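Local coordinates for protein STING-associated CdnE c-di-GMP synthase (PDB 6WT8) that probably synthesises the cyclic dinucleotide c-di-GMP as the CD-NTase enzyme of a bacterial STING-linked CBASS antiphage defence system, at residues M64-A69 with N103-V108; K56-S61 with N96-K101. All coordinates share one frame; numbering follows the deposited sequence.

Interaction 1: residues M64-A69 with N103-V108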
loop_
_atom_site.group_PDB
_atom_site.type_symbol
_atom_site.label_atom_id
_atom_site.label_comp_id
_atom_site.label_asym_id
_atom_site.label_seq_id
_atom_site.Cartn_x
_atom_site.Cartn_y
_atom_site.Cartn_z
HETATM N N MSE A 64 5.104 -13.808 5.824
HETATM C CA MSE A 64 5.056 -15.067 5.116
HETATM C C MSE A 64 3.837 -15.869 5.517
HETATM O O MSE A 64 3.130 -16.421 4.633
HETATM C CB MSE A 64 6.319 -15.889 5.391
HETATM C CG MSE A 64 6.316 -17.214 4.613
HETATM SE SE MSE A 64 6.390 -16.953 2.666
HETATM C CE MSE A 64 4.560 -16.915 2.037
ATOM N N ASN A 65 3.542 -15.911 6.818
ATOM C CA ASN A 65 2.364 -16.647 7.274
ATOM C C ASN A 65 1.095 -16.085 6.647
ATOM O O ASN A 65 0.201 -16.846 6.262
ATOM C CB ASN A 65 2.255 -16.620 8.797
ATOM C CG ASN A 65 3.174 -17.623 9.435
ATOM O OD1 ASN A 65 3.578 -18.594 8.794
ATOM N ND2 ASN A 65 3.493 -17.408 10.689
ATOM N N SER A 66 1.001 -14.756 6.515
ATOM C CA SER A 66 -0.172 -14.141 5.894
ATOM C C SER A 66 -0.335 -14.616 4.463
ATOM O O SER A 66 -1.441 -14.988 4.042
ATOM C CB SER A 66 -0.038 -12.620 5.936
ATOM O OG SER A 66 -1.248 -12.037 5.425
ATOM N N LYS A 67 0.746 -14.644 3.711
ATOM C CA LYS A 67 0.650 -15.007 2.306
ATOM C C LYS A 67 0.354 -16.490 2.138
ATOM O O LYS A 67 -0.397 -16.889 1.223
ATOM C CB LYS A 67 1.961 -14.635 1.581
ATOM C CG LYS A 67 2.224 -13.104 1.475
ATOM C CD LYS A 67 3.614 -12.833 0.889
ATOM C CE LYS A 67 3.890 -11.335 0.912
ATOM N NZ LYS A 67 5.325 -11.163 0.401
ATOM N N VAL A 68 0.933 -17.334 3.004
ATOM C CA VAL A 68 0.634 -18.770 2.963
ATOM C C VAL A 68 -0.825 -19.019 3.290
ATOM O O VAL A 68 -1.511 -19.802 2.597
ATOM C CB VAL A 68 1.534 -19.535 3.944
ATOM C CG1 VAL A 68 1.045 -21.024 4.089
ATOM C CG2 VAL A 68 2.969 -19.508 3.478
ATOM N N ALA A 69 -1.344 -18.337 4.326
ATOM C CA ALA A 69 -2.755 -18.497 4.671
ATOM C C ALA A 69 -3.647 -18.107 3.495
ATOM O O ALA A 69 -4.608 -18.805 3.165
ATOM C CB ALA A 69 -3.129 -17.674 5.912
ATOM N N ASN A 103 -1.308 -7.247 10.488
ATOM C CA ASN A 103 -1.798 -6.907 9.159
ATOM C C ASN A 103 -1.625 -8.097 8.214
ATOM O O ASN A 103 -0.646 -8.844 8.281
ATOM C CB ASN A 103 -1.029 -5.721 8.603
ATOM C CG ASN A 103 -1.216 -4.440 9.365
ATOM O OD1 ASN A 103 -0.273 -3.664 9.461
ATOM N ND2 ASN A 103 -2.431 -4.174 9.863
ATOM N N ASP A 104 -2.585 -8.264 7.299
ATOM C CA ASP A 104 -2.601 -9.359 6.364
ATOM C C ASP A 104 -2.812 -8.878 4.942
ATOM O O ASP A 104 -3.430 -7.827 4.709
ATOM C CB ASP A 104 -3.749 -10.304 6.719
ATOM C CG ASP A 104 -3.432 -11.137 7.899
ATOM O OD1 ASP A 104 -2.655 -12.104 7.757
ATOM O OD2 ASP A 104 -3.962 -10.829 8.989
ATOM N N VAL A 105 -2.270 -9.658 3.998
ATOM C CA VAL A 105 -2.693 -9.506 2.588
ATOM C C VAL A 105 -4.192 -9.776 2.505
ATOM O O VAL A 105 -4.731 -10.636 3.221
ATOM C CB VAL A 105 -1.950 -10.416 1.590
ATOM C CG1 VAL A 105 -0.425 -10.136 1.558
ATOM C CG2 VAL A 105 -2.166 -11.914 1.896
ATOM N N ASP A 106 -4.879 -9.063 1.603
ATOM C CA ASP A 106 -6.237 -9.479 1.230
ATOM C C ASP A 106 -6.164 -10.346 -0.021
ATOM O O ASP A 106 -5.366 -10.073 -0.944
ATOM C CB ASP A 106 -7.137 -8.295 0.822
ATOM C CG ASP A 106 -7.421 -7.308 1.893
ATOM O OD1 ASP A 106 -7.382 -7.627 3.078
ATOM O OD2 ASP A 106 -7.763 -6.152 1.519
ATOM N N LEU A 107 -7.020 -11.369 -0.083
ATOM C CA LEU A 107 -7.163 -12.129 -1.318
ATOM C C LEU A 107 -8.241 -11.478 -2.185
ATOM O O LEU A 107 -9.338 -11.164 -1.692
ATOM C CB LEU A 107 -7.562 -13.573 -0.980
ATOM C CG LEU A 107 -7.770 -14.501 -2.212
ATOM C CD1 LEU A 107 -7.501 -15.921 -1.794
ATOM C CD2 LEU A 107 -9.227 -14.412 -2.745
ATOM N N VAL A 108 -7.937 -11.240 -3.467
ATOM C CA VAL A 108 -8.898 -10.638 -4.385
ATOM C C VAL A 108 -9.242 -11.671 -5.439
ATOM O O VAL A 108 -8.341 -12.208 -6.112
ATOM C CB VAL A 108 -8.316 -9.372 -5.047
ATOM C CG1 VAL A 108 -9.433 -8.639 -5.796
ATOM C CG2 VAL A 108 -7.768 -8.451 -3.998
#
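Ser66 and Asp104 form the closest backbone approach, with their CA atoms 5.4 Å apart, where residues 64-69 of helix 60-81 meet the loop that runs into strand 106-112. Beyond this point the strand residues make no contact with residues 64-69, so Ser66, Asp104 and Val105 carry most of the interface. The side chain of Ser66 points at the loop, and its OG, anti to the backbone N (chi1 -175°), reaches two consecutive residues there. It donates to Asp104 OD1 at 2.7 Å, using the anti lone pair of that oxygen, and accepts from Val105 N at 3.0 Å through a bent bond of 143°. One hydroxyl thus holds both a carboxylate and the amide that follows it. Asp104 OD1 has a second partner, Arg193 NE, in a salt bridge. Val105 CG2 lies alongside the hydroxyl, 3.6 Å from Ser66 OG. Apolar packing comes from Val105 CG1, 4.0 Å from Lys67 CG, where the two side chains cross at about a right angle. Ala70, further along the helix, also touches Val105. Asp104 and Asp106, two positions apart with Val105 between them, match the DxD signature of the nucleotidyltransferase fold. By family resemblance this pair, with Asp196 on strand 192-204 beside Asp106, probably binds the catalytic metal ions, and Ser66 would be a second-shell residue positioning Asp104.

Interaction 2: residues K56-S61 with N96-K101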
loop_
_atom_site.group_PDB
_atom_site.type_symbol
_atom_site.label_atom_id
_atom_site.label_comp_id
_atom_site.label_asym_id
_atom_site.label_seq_id
_atom_site.Cartn_x
_atom_site.Cartn_y
_atom_site.Cartn_z
ATOM N N LYS A 56 12.653 -0.715 9.797
ATOM C CA LYS A 56 12.769 -2.085 9.278
ATOM C C LYS A 56 11.442 -2.834 9.202
ATOM O O LYS A 56 11.334 -3.793 8.416
ATOM C CB LYS A 56 13.755 -2.880 10.130
ATOM C CG LYS A 56 15.164 -2.417 9.886
ATOM C CD LYS A 56 16.114 -3.095 10.879
ATOM C CE LYS A 56 17.472 -2.488 10.698
ATOM N NZ LYS A 56 18.454 -2.967 11.738
ATOM N N GLY A 57 10.427 -2.442 9.980
ATOM C CA GLY A 57 9.116 -3.070 9.875
ATOM C C GLY A 57 8.988 -4.425 10.573
ATOM O O GLY A 57 9.642 -4.733 11.587
ATOM N N VAL A 58 8.071 -5.237 10.047
ATOM C CA VAL A 58 7.576 -6.442 10.703
ATOM C C VAL A 58 8.488 -7.627 10.410
ATOM O O VAL A 58 8.991 -7.798 9.281
ATOM C CB VAL A 58 6.126 -6.686 10.206
ATOM C CG1 VAL A 58 5.575 -8.027 10.620
ATOM C CG2 VAL A 58 5.190 -5.532 10.727
ATOM N N ALA A 59 8.664 -8.472 11.424
ATOM C CA ALA A 59 9.435 -9.702 11.241
ATOM C C ALA A 59 8.849 -10.547 10.096
ATOM O O ALA A 59 7.609 -10.657 9.932
ATOM C CB ALA A 59 9.481 -10.510 12.547
ATOM N N PRO A 60 9.717 -11.173 9.297
ATOM C CA PRO A 60 9.269 -11.835 8.056
ATOM C C PRO A 60 8.334 -13.003 8.273
ATOM O O PRO A 60 7.525 -13.281 7.358
ATOM C CB PRO A 60 10.575 -12.296 7.405
ATOM C CG PRO A 60 11.651 -12.157 8.455
ATOM C CD PRO A 60 11.184 -11.062 9.385
ATOM N N SER A 61 8.359 -13.679 9.417
ATOM C CA SER A 61 7.470 -14.828 9.568
ATOM C C SER A 61 6.010 -14.410 9.506
ATOM O O SER A 61 5.187 -15.165 8.989
ATOM C CB SER A 61 7.776 -15.573 10.873
ATOM O OG SER A 61 7.283 -14.816 11.989
ATOM N N ASN A 96 5.380 -4.994 1.794
ATOM C CA ASN A 96 6.034 -5.069 3.096
ATOM C C ASN A 96 6.158 -3.699 3.734
ATOM O O ASN A 96 7.167 -3.429 4.434
ATOM C CB ASN A 96 7.431 -5.725 2.996
ATOM C CG ASN A 96 7.982 -6.080 4.367
ATOM O OD1 ASN A 96 7.192 -6.443 5.272
ATOM N ND2 ASN A 96 9.339 -5.934 4.564
ATOM N N THR A 97 5.137 -2.832 3.544
ATOM C CA THR A 97 5.175 -1.529 4.198
ATOM C C THR A 97 4.204 -1.458 5.359
ATOM O O THR A 97 3.967 -0.377 5.898
ATOM C CB THR A 97 4.921 -0.398 3.204
ATOM O OG1 THR A 97 3.705 -0.670 2.490
ATOM C CG2 THR A 97 6.132 -0.311 2.245
ATOM N N HIS A 98 3.644 -2.595 5.765
ATOM C CA HIS A 98 2.861 -2.604 6.986
ATOM C C HIS A 98 3.778 -2.478 8.206
ATOM O O HIS A 98 4.968 -2.774 8.161
ATOM C CB HIS A 98 2.020 -3.891 7.087
ATOM C CG HIS A 98 2.829 -5.159 7.040
ATOM N ND1 HIS A 98 3.694 -5.440 6.019
ATOM C CD2 HIS A 98 2.835 -6.250 7.855
ATOM C CE1 HIS A 98 4.250 -6.624 6.219
ATOM N NE2 HIS A 98 3.712 -7.153 7.300
ATOM N N ILE A 99 3.200 -2.048 9.338
ATOM C CA ILE A 99 3.962 -1.902 10.577
ATOM C C ILE A 99 3.344 -2.668 11.739
ATOM O O ILE A 99 3.870 -2.595 12.873
ATOM C CB ILE A 99 4.161 -0.421 10.979
ATOM C CG1 ILE A 99 2.840 0.259 11.189
ATOM C CG2 ILE A 99 4.964 0.310 9.889
ATOM C CD1 ILE A 99 2.931 1.510 12.158
ATOM N N LEU A 100 2.266 -3.419 11.499
ATOM C CA LEU A 100 1.694 -4.269 12.550
ATOM C C LEU A 100 1.800 -5.731 12.146
ATOM O O LEU A 100 1.395 -6.095 11.036
ATOM C CB LEU A 100 0.215 -3.934 12.826
ATOM C CG LEU A 100 -0.153 -2.471 13.040
ATOM C CD1 LEU A 100 -1.669 -2.281 13.273
ATOM C CD2 LEU A 100 0.639 -1.884 14.171
ATOM N N LYS A 101 2.270 -6.579 13.080
ATOM C CA LYS A 101 2.381 -7.997 12.758
ATOM C C LYS A 101 1.030 -8.620 12.422
ATOM O O LYS A 101 1.029 -9.657 11.771
ATOM C CB LYS A 101 3.008 -8.763 13.945
ATOM C CG LYS A 101 2.225 -8.651 15.269
ATOM C CD LYS A 101 3.091 -9.143 16.469
ATOM C CE LYS A 101 2.214 -9.187 17.735
ATOM N NZ LYS A 101 1.776 -7.871 18.227
HETATM O O HOH W 1 10.248 -6.202 7.493
HETATM O O HOH W 2 7.006 -4.462 7.473
HETATM O O HOH W 3 7.853 -8.513 6.839
#
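Val58 meets the backbone of residues 98-101 with both methyls. CG2 reaches Ile99 C at 3.6 Å and Leu100 C at 3.7 Å, while CG1, anti to the backbone N (chi1 170°), lies 3.8 Å from Lys101 CA. The valine also packs against the His98 ring, its CB 3.8 Å from NE2, and the two side chains cross at about a right angle. An alanine here would probably open a gap against the Ile99-Lys101 backbone and thin the packing on the His98 ring, where CB alone would remain. Water completes the join. One molecule bonds Val58 N at 2.9 Å, Asn96 OD1 and His98 O, and sits above one face of the His98 ring, offset toward its rim. A second connects Lys56 O and Val58 O with Asn96 ND2, and a third links Val58 O, at 2.8 Å, to Asn96 OD1. Both ends of the Asn96 amide are therefore used. Further out, His98 NE2 is hydrogen-bonded to Thr63 OG1, which ties the ring to helix 60-81. Gly57, just past the end of helix 46-56, has a positive phi of 79° that suits glycine, and a side chain there would point toward the loop. Van der Waals packing of one aliphatic side chain, with water joining Lys56 O, Val58 N and Val58 O to the Asn96 side chain and His98 O, thus appears to set the backbone spacing ahead of the probable DxD aspartates.

Overall arrangement
The two contacts lie about 12 Å apart between centres and alternate along the chain, and each joins the start of helix 60-81, or the turn leading into it, to the connection between strands 85-90 and 106-112. They meet where Asn103 OD1 of interaction 1 packs 3.3 Å from His98 CB of interaction 2. Interaction 2 is the more deeply buried, with four of its six touching residues enclosed, yet it relies on water for its polar links. Interaction 1 is partly buried and uses two direct hydrogen bonds through one serine hydroxyl, one of them to a probable catalytic aspartate. Arg193 connects the two, since its NH2 also hydrogen-bonds to Lys101 O of interaction 2.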